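Beta-1,4-mannanase (Aplysia kurodai, PDB 3VUP) probably hydrolyses the beta-1,4-mannosidic bonds of mannan in the digestive fluid of the sea hare, using a single TIM-barrel chain. Local coordinates at residues 205-209 / 249-255; 1-5 / 215-219; 31-35 / 83-88. All coordinates share one frame; numbering follows the deposited sequence. Where two conformers were deposited one is given.

Overall arrangement
The chain folds into an eight-stranded parallel barrel ringed by helices, the TIM-barrel fold; the three contacts lie around it. Interactions 1 and 2 share helix 197-214: it carries 205-209, and 215-219 follows its end and leads into strand 220-224. Their centres are about 16 Å apart, and they touch where K253 packs on P216. Their segments alternate along the chain. Interaction 3 stands apart, its centre about 27 Å from the other two. It is nested inside the long loop closed by interaction 2. Interactions 1 and 2 tie helix 197-214 and the loop after it to loop 249-255 and the small N-terminal antiparallel sheet; interaction 3 joins the starts of helices 36-53 and 88-101.

Interaction 1. Residues 205-209 / 249-255; sequences NWQAD and GGKQKGV. With SO4 (sulfate ion), chain H.
With CG anti to its backbone N (chi1 175°), N205 turns its amide off helix 197-214 toward K251 and G254. K251 has its CG beside its own backbone N, and its extended chain runs across the ring of W206. The N205 amide works at both ends. N205 OD1 accepts from K251 N at 3.0 Å, on a lone pair in the carbonyl plane. N205 ND2 donates to K251 O and to G254 O, each at 2.9 Å; the first bond lies near the amide plane, the second is tilted from it. G254 N also donates to K251 O, within a type I turn. At its edge, W206 NE1 bonds G249 O at 2.9 Å. Over the five-membered ring of W206, K251 CE makes a CH-pi contact, 3.5 Å from the centroid, and NZ a cation-pi contact, in one of two modelled conformers. K251 NZ also hydrogen-bonds sulfate O2 at 3.0 Å; the sulfate, probably from the crystallisation liquor, is bound by K142 and Q134 too. D209 OD1 takes K253 N at 3.0 Å on its anti lone pair. Three bonds hold the buried N205 amide in one orientation, and OD1 and ND2 both find partners.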
loop_
_atom_site.group_PDB
_atom_site.type_symbol
_atom_site.label_atom_id
_atom_site.label_comp_id
_atom_site.label_asym_id
_atom_site.label_seq_id
_atom_site.Cartn_x
_atom_site.Cartn_y
_atom_site.Cartn_z
ATOM N N ASN A 205 4.788 7.840 -10.335
ATOM C CA ASN A 205 4.670 9.298 -10.378
ATOM C C ASN A 205 3.377 9.733 -11.053
ATOM O O ASN A 205 2.665 10.602 -10.545
ATOM C CB ASN A 205 5.885 9.887 -11.105
ATOM C CG ASN A 205 5.797 11.393 -11.320
ATOM O OD1 ASN A 205 5.659 11.866 -12.448
ATOM N ND2 ASN A 205 5.897 12.157 -10.240
ATOM N N TRP A 206 3.063 9.142 -12.203
ATOM C CA TRP A 206 1.880 9.587 -12.936
ATOM C C TRP A 206 0.599 9.281 -12.170
ATOM O O TRP A 206 -0.329 10.087 -12.152
ATOM C CB TRP A 206 1.830 8.978 -14.335
ATOM C CG TRP A 206 2.824 9.568 -15.302
ATOM C CD1 TRP A 206 3.907 10.363 -15.013
ATOM C CD2 TRP A 206 2.811 9.416 -16.726
ATOM N NE1 TRP A 206 4.564 10.703 -16.172
ATOM C CE2 TRP A 206 3.916 10.133 -17.237
ATOM C CE3 TRP A 206 1.978 8.734 -17.619
ATOM C CZ2 TRP A 206 4.204 10.187 -18.602
ATOM C CZ3 TRP A 206 2.268 8.788 -18.967
ATOM C CH2 TRP A 206 3.369 9.513 -19.447
ATOM N N GLN A 207 0.540 8.121 -11.524
ATOM C CA GLN A 207 -0.659 7.795 -10.766
ATOM C C GLN A 207 -0.804 8.668 -9.523
ATOM O O GLN A 207 -1.898 9.140 -9.215
ATOM C CB GLN A 207 -0.701 6.312 -10.418
ATOM C CG GLN A 207 -0.873 5.406 -11.624
ATOM C CD GLN A 207 -0.848 3.952 -11.222
ATOM O OE1 GLN A 207 -1.884 3.365 -10.923
ATOM N NE2 GLN A 207 0.342 3.370 -11.174
ATOM N N ALA A 208 0.289 8.875 -8.800
ATOM C CA ALA A 208 0.229 9.722 -7.621
ATOM C C ALA A 208 -0.220 11.138 -7.979
ATOM O O ALA A 208 -1.023 11.734 -7.271
ATOM C CB ALA A 208 1.568 9.741 -6.899
ATOM N N ASP A 209 0.294 11.661 -9.089
ATOM C CA ASP A 209 -0.057 13.007 -9.515
ATOM C C ASP A 209 -1.522 13.079 -9.927
ATOM O O ASP A 209 -2.224 14.033 -9.594
ATOM C CB ASP A 209 0.847 13.470 -10.654
ATOM C CG ASP A 209 0.577 14.906 -11.070
ATOM O OD1 ASP A 209 1.140 15.837 -10.452
ATOM O OD2 ASP A 209 -0.188 15.100 -12.037
ATOM N N GLY A 249 8.999 10.797 -14.049
ATOM C CA GLY A 249 7.709 11.083 -14.652
ATOM C C GLY A 249 7.378 12.536 -14.944
ATOM O O GLY A 249 6.477 12.817 -15.735
ATOM N N GLY A 250 8.073 13.458 -14.284
ATOM C CA GLY A 250 7.897 14.876 -14.543
ATOM C C GLY A 250 6.705 15.556 -13.897
ATOM O O GLY A 250 6.523 16.752 -14.077
ATOM N N LYS A 251 5.891 14.820 -13.150
ATOM C CA LYS A 251 4.664 15.405 -12.620
ATOM C C LYS A 251 4.848 15.795 -11.150
ATOM O O LYS A 251 5.158 14.958 -10.299
ATOM C CB LYS A 251 3.487 14.455 -12.856
ATOM C CG LYS A 251 3.350 14.060 -14.330
ATOM C CD LYS A 251 2.007 13.417 -14.632
ATOM C CE LYS A 251 1.884 13.034 -16.099
ATOM N NZ LYS A 251 0.537 12.462 -16.413
ATOM N N GLN A 252 4.660 17.080 -10.871
ATOM C CA GLN A 252 5.109 17.684 -9.617
ATOM C C GLN A 252 4.487 17.081 -8.368
ATOM O O GLN A 252 5.159 16.917 -7.351
ATOM C CB GLN A 252 4.885 19.200 -9.644
ATOM C CG GLN A 252 5.427 19.947 -8.423
ATOM C CD GLN A 252 6.945 19.882 -8.293
ATOM O OE1 GLN A 252 7.654 19.500 -9.229
ATOM N NE2 GLN A 252 7.448 20.258 -7.124
ATOM N N LYS A 253 3.204 16.750 -8.430
ATOM C CA LYS A 253 2.550 16.240 -7.235
ATOM C C LYS A 253 2.584 14.719 -7.134
ATOM O O LYS A 253 1.997 14.151 -6.212
ATOM C CB LYS A 253 1.133 16.801 -7.100
ATOM C CG LYS A 253 1.128 18.312 -6.880
ATOM C CD LYS A 253 0.047 18.758 -5.907
ATOM C CE LYS A 253 -1.322 18.731 -6.554
ATOM N NZ LYS A 253 -2.357 19.406 -5.716
ATOM N N GLY A 254 3.316 14.068 -8.037
ATOM C CA GLY A 254 3.382 12.620 -8.053
ATOM C C GLY A 254 4.426 12.061 -7.109
ATOM O O GLY A 254 5.378 11.402 -7.534
ATOM N N VAL A 255 4.225 12.322 -5.819
ATOM C CA VAL A 255 5.142 11.898 -4.772
ATOM C C VAL A 255 4.345 11.207 -3.676
ATOM O O VAL A 255 3.125 11.336 -3.607
ATOM C CB VAL A 255 5.946 13.087 -4.189
ATOM C CG1 VAL A 255 6.656 13.840 -5.305
ATOM C CG2 VAL A 255 5.032 14.015 -3.398
HETATM S S SO4 H . -2.600 14.575 -16.899
HETATM O O1 SO4 H . -2.683 13.218 -17.434
HETATM O O2 SO4 H . -1.213 14.903 -16.541
HETATM O O3 SO4 H . -3.068 15.533 -17.896
HETATM O O4 SO4 H . -3.450 14.671 -15.713
HETATM O O HOH W 1 -1.002 11.406 -14.591
#

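Interaction 2. Residues 1-5 / 215-219; sequences RLHIQ and DPGAL
The nearest CA atoms, of H3 and L219, are 7.2 Å apart, and residues 215-218 form a type I turn closed by A218 N to D215 O. Two waters bridge the gap, each reaching L2 O and G217 O. R1, the first residue of the chain, has its CG between the backbone N and the carbonyl carbon (chi1 68°) and bends at chi3 to reach D215. Its guanidinium forms a two-nitrogen, end-on salt bridge with the D215 carboxylate. R1 NH1 bonds D215 OD1 at 2.8 Å, almost straight and on the syn lone pair. R1 NH2 bonds D215 OD2 at 2.9 Å, from the syn side but out of the carboxylate plane. The two planes are 28° apart. One face of the guanidinium lies on the turn, with G217 O 3.3 Å from its plane. With a leucine at R1, D215 would probably lose its charged mate and the turn its flat cover. In the apolar half, L219 CD1 lies 4.0 Å from L2 CG and more loosely against I4 CG1. The contact ties strand 3-5 of the small N-terminal antiparallel sheet to the loop between helix 197-214 and strand 220-224. D215 OD2 has a second partner in G150 N. L2 and I4 rest on F9 of strand 8-11, and L219 makes a backbone hydrogen bond with W157 of strand 157-161. The sheet lies at the N-terminal end of the barrel strands.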
loop_
_atom_site.group_PDB
_atom_site.type_symbol
_atom_site.label_atom_id
_atom_site.label_comp_id
_atom_site.label_asym_id
_atom_site.label_seq_id
_atom_site.Cartn_x
_atom_site.Cartn_y
_atom_site.Cartn_z
ATOM N N ARG A 1 -10.667 14.534 7.534
ATOM C CA ARG A 1 -10.014 13.410 6.869
ATOM C C ARG A 1 -8.559 13.304 7.326
ATOM O O ARG A 1 -8.007 14.243 7.895
ATOM C CB ARG A 1 -10.106 13.546 5.341
ATOM C CG ARG A 1 -9.287 14.695 4.757
ATOM C CD ARG A 1 -9.612 14.959 3.281
ATOM N NE ARG A 1 -9.436 13.758 2.471
ATOM C CZ ARG A 1 -9.434 13.741 1.143
ATOM N NH1 ARG A 1 -9.592 14.865 0.455
ATOM N NH2 ARG A 1 -9.261 12.594 0.501
ATOM N N LEU A 2 -7.943 12.155 7.085
ATOM C CA LEU A 2 -6.571 11.920 7.510
ATOM C C LEU A 2 -5.618 12.852 6.771
ATOM O O LEU A 2 -5.758 13.070 5.572
ATOM C CB LEU A 2 -6.206 10.467 7.232
ATOM C CG LEU A 2 -4.857 9.964 7.743
ATOM C CD1 LEU A 2 -4.808 9.953 9.259
ATOM C CD2 LEU A 2 -4.586 8.565 7.210
ATOM N N HIS A 3 -4.654 13.410 7.491
ATOM C CA HIS A 3 -3.652 14.254 6.875
ATOM C C HIS A 3 -2.358 14.126 7.661
ATOM O O HIS A 3 -2.294 13.400 8.664
ATOM C CB HIS A 3 -4.133 15.712 6.796
ATOM C CG HIS A 3 -4.482 16.311 8.121
ATOM N ND1 HIS A 3 -3.678 17.228 8.763
ATOM C CD2 HIS A 3 -5.548 16.115 8.932
ATOM C CE1 HIS A 3 -4.234 17.572 9.912
ATOM N NE2 HIS A 3 -5.373 16.915 10.036
ATOM N N ILE A 4 -1.333 14.823 7.200
ATOM C CA ILE A 4 -0.038 14.800 7.847
ATOM C C ILE A 4 0.319 16.231 8.220
ATOM O O ILE A 4 0.297 17.127 7.386
ATOM C CB ILE A 4 1.023 14.160 6.940
ATOM C CG1 ILE A 4 0.674 12.681 6.730
ATOM C CG2 ILE A 4 2.404 14.311 7.552
ATOM C CD1 ILE A 4 1.453 12.002 5.635
ATOM N N GLN A 5 0.593 16.444 9.501
ATOM C CA GLN A 5 0.861 17.773 10.019
ATOM C C GLN A 5 2.137 17.666 10.831
ATOM O O GLN A 5 2.263 16.779 11.675
ATOM C CB GLN A 5 -0.314 18.238 10.893
ATOM C CG GLN A 5 -0.277 19.693 11.337
ATOM C CD GLN A 5 -1.583 20.142 11.982
ATOM O OE1 GLN A 5 -2.577 19.409 11.990
ATOM N NE2 GLN A 5 -1.587 21.353 12.522
ATOM N N ASP A 215 -8.174 14.568 -6.343
ATOM C CA ASP A 215 -8.546 14.736 -4.942
ATOM C C ASP A 215 -7.311 15.245 -4.207
ATOM O O ASP A 215 -6.523 14.455 -3.675
ATOM C CB ASP A 215 -9.014 13.414 -4.332
ATOM C CG ASP A 215 -9.480 13.565 -2.889
ATOM O OD1 ASP A 215 -9.414 14.693 -2.340
ATOM O OD2 ASP A 215 -9.908 12.548 -2.293
ATOM N N PRO A 216 -7.117 16.574 -4.207
ATOM C CA PRO A 216 -5.873 17.133 -3.673
ATOM C C PRO A 216 -5.612 16.823 -2.206
ATOM O O PRO A 216 -4.459 16.872 -1.790
ATOM C CB PRO A 216 -6.049 18.635 -3.872
ATOM C CG PRO A 216 -7.037 18.776 -4.947
ATOM C CD PRO A 216 -7.948 17.595 -4.869
ATOM N N GLY A 217 -6.652 16.502 -1.446
ATOM C CA GLY A 217 -6.489 16.134 -0.052
ATOM C C GLY A 217 -6.248 14.663 0.232
ATOM O O GLY A 217 -6.130 14.284 1.398
ATOM N N ALA A 218 -6.168 13.838 -0.807
ATOM C CA ALA A 218 -5.874 12.421 -0.620
ATOM C C ALA A 218 -4.394 12.178 -0.362
ATOM O O ALA A 218 -3.535 12.917 -0.845
ATOM C CB ALA A 218 -6.336 11.619 -1.833
ATOM N N LEU A 219 -4.108 11.120 0.387
ATOM C CA LEU A 219 -2.740 10.694 0.631
ATOM C C LEU A 219 -2.396 9.500 -0.242
ATOM O O LEU A 219 -3.266 8.677 -0.553
ATOM C CB LEU A 219 -2.545 10.325 2.102
ATOM C CG LEU A 219 -2.917 11.405 3.127
ATOM C CD1 LEU A 219 -2.707 10.885 4.546
ATOM C CD2 LEU A 219 -2.121 12.679 2.894
HETATM O O HOH W 2 -6.992 12.233 3.205
HETATM O O HOH W 3 -5.676 15.377 3.810
#

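Interaction 3. Residues 31-35 / 83-88; sequences DFGDG and DKQGTM
D34 reaches K84 and Q85 with a short side chain that can be followed atom by atom. Its CG stands beside the backbone N and anti to the carbonyl carbon (chi1 -66°). CB packs loosely on Q85 CG, in one of two modelled conformers of Q85. CG brings the carboxylate to the backbone of the opposite loop. D34 OD1 then accepts two backbone N-H groups: K84 N at 2.9 Å on its syn lone pair, and Q85 N at 2.9 Å from the anti side, 33° out of the carboxylate plane. OD2 makes a weak bond to a water that Q85 NE2 also holds.

D83 bonds back across the contact. D83 OD1 takes D34 N at 2.9 Å, nearly straight, and also T87 N and M88 N, while OD2 takes G86 N in an Asx motif. OD1 is thus gripped by three donors. The OD1 atoms of D34 and D83 lie 3.5 Å apart, and the surrounding N-H groups probably offset the like charges. T87 OG1 accepts from G35 N at 2.9 Å. On the apolar side, M88 SD lies 3.7 Å from F32 CB. G33 has positive phi and lies close to D83, which suits a residue without a side chain.

The two loops meet where two barrel helices begin. G35 is the N-cap residue of helix 36-53, and M88 opens helix 88-101. D91 in that second helix hydrogen-bonds both T87 OG1 and G33 N. F32 fits among L61 and I63 of strand 58-65, M92 and L95 of helix 88-101, and the nearly parallel ring of W37, while M88 touches I63 and H64 of the same strand. Both helix starts are in this way fixed to each other and to that barrel strand.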
loop_
_atom_site.group_PDB
_atom_site.type_symbol
_atom_site.label_atom_id
_atom_site.label_comp_id
_atom_site.label_asym_id
_atom_site.label_seq_id
_atom_site.Cartn_x
_atom_site.Cartn_y
_atom_site.Cartn_z
ATOM N N ASP A 31 -12.993 -8.809 -6.087
ATOM C CA ASP A 31 -13.775 -8.214 -5.007
ATOM C C ASP A 31 -14.542 -6.958 -5.417
ATOM O O ASP A 31 -15.503 -6.588 -4.757
ATOM C CB ASP A 31 -12.867 -7.845 -3.830
ATOM C CG ASP A 31 -12.427 -9.042 -3.007
ATOM O OD1 ASP A 31 -13.240 -9.974 -2.810
ATOM O OD2 ASP A 31 -11.274 -9.013 -2.509
ATOM N N PHE A 32 -14.086 -6.295 -6.481
ATOM C CA PHE A 32 -14.606 -4.990 -6.879
ATOM C C PHE A 32 -14.910 -4.939 -8.358
ATOM O O PHE A 32 -14.182 -5.507 -9.162
ATOM C CB PHE A 32 -13.624 -3.885 -6.487
ATOM C CG PHE A 32 -13.479 -3.760 -5.012
ATOM C CD1 PHE A 32 -14.419 -3.056 -4.279
ATOM C CD2 PHE A 32 -12.470 -4.430 -4.340
ATOM C CE1 PHE A 32 -14.337 -2.988 -2.913
ATOM C CE2 PHE A 32 -12.386 -4.368 -2.964
ATOM C CZ PHE A 32 -13.315 -3.637 -2.253
ATOM N N GLY A 33 -15.986 -4.245 -8.711
ATOM C CA GLY A 33 -16.360 -4.091 -10.103
ATOM C C GLY A 33 -17.125 -5.296 -10.609
ATOM O O GLY A 33 -17.086 -6.364 -10.000
ATOM N N ASP A 34 -17.827 -5.122 -11.723
ATOM C CA ASP A 34 -18.592 -6.199 -12.345
ATOM C C ASP A 34 -19.468 -6.976 -11.351
ATOM O O ASP A 34 -19.593 -8.205 -11.434
ATOM C CB ASP A 34 -17.664 -7.134 -13.133
ATOM C CG ASP A 34 -17.030 -6.450 -14.341
ATOM O OD1 ASP A 34 -17.427 -5.310 -14.667
ATOM O OD2 ASP A 34 -16.144 -7.063 -14.979
ATOM N N GLY A 35 -20.076 -6.242 -10.420
ATOM C CA GLY A 35 -21.005 -6.813 -9.458
ATOM C C GLY A 35 -20.366 -7.581 -8.314
ATOM O O GLY A 35 -21.066 -8.164 -7.490
ATOM N N ASP A 83 -14.569 -0.688 -14.930
ATOM C CA ASP A 83 -14.994 -2.075 -15.066
ATOM C C ASP A 83 -15.856 -2.158 -16.329
ATOM O O ASP A 83 -15.905 -1.202 -17.111
ATOM C CB ASP A 83 -15.748 -2.590 -13.819
ATOM C CG ASP A 83 -17.155 -2.011 -13.664
ATOM O OD1 ASP A 83 -17.846 -2.421 -12.706
ATOM O OD2 ASP A 83 -17.574 -1.157 -14.477
ATOM N N LYS A 84 -16.545 -3.280 -16.517
ATOM C CA LYS A 84 -17.455 -3.431 -17.654
ATOM C C LYS A 84 -18.914 -3.222 -17.279
ATOM O O LYS A 84 -19.667 -2.605 -18.022
ATOM C CB LYS A 84 -17.294 -4.806 -18.297
ATOM C CG LYS A 84 -16.094 -4.906 -19.203
ATOM C CD LYS A 84 -16.024 -6.235 -19.940
ATOM C CE LYS A 84 -15.859 -7.399 -18.978
ATOM N NZ LYS A 84 -15.020 -8.494 -19.548
ATOM N N GLN A 85 -19.321 -3.744 -16.129
ATOM C CA GLN A 85 -20.740 -3.762 -15.790
ATOM C C GLN A 85 -21.228 -2.506 -15.085
ATOM O O GLN A 85 -22.410 -2.393 -14.776
ATOM C CB GLN A 85 -21.093 -5.006 -14.980
ATOM C CG GLN A 85 -20.655 -6.305 -15.642
ATOM C CD GLN A 85 -21.132 -6.428 -17.079
ATOM O OE1 GLN A 85 -22.229 -5.989 -17.424
ATOM N NE2 GLN A 85 -20.301 -7.025 -17.926
ATOM N N GLY A 86 -20.329 -1.564 -14.827
ATOM C CA GLY A 86 -20.741 -0.284 -14.282
ATOM C C GLY A 86 -21.075 -0.302 -12.801
ATOM O O GLY A 86 -21.921 0.470 -12.351
ATOM N N THR A 87 -20.431 -1.181 -12.036
ATOM C CA THR A 87 -20.621 -1.166 -10.583
ATOM C C THR A 87 -19.431 -0.600 -9.810
ATOM O O THR A 87 -19.574 -0.240 -8.638
ATOM C CB THR A 87 -20.965 -2.559 -9.993
ATOM O OG1 THR A 87 -19.798 -3.389 -9.963
ATOM C CG2 THR A 87 -22.046 -3.243 -10.804
ATOM N N MET A 88 -18.270 -0.515 -10.455
ATOM C CA MET A 88 -17.025 -0.186 -9.761
ATOM C C MET A 88 -17.083 1.102 -8.945
ATOM O O MET A 88 -16.605 1.131 -7.818
ATOM C CB MET A 88 -15.869 -0.138 -10.759
ATOM C CG MET A 88 -14.506 0.109 -10.135
ATOM S SD MET A 88 -14.073 -1.150 -8.924
ATOM C CE MET A 88 -12.303 -0.886 -8.827
HETATM O O HOH W 4 -17.792 -8.474 -16.746
#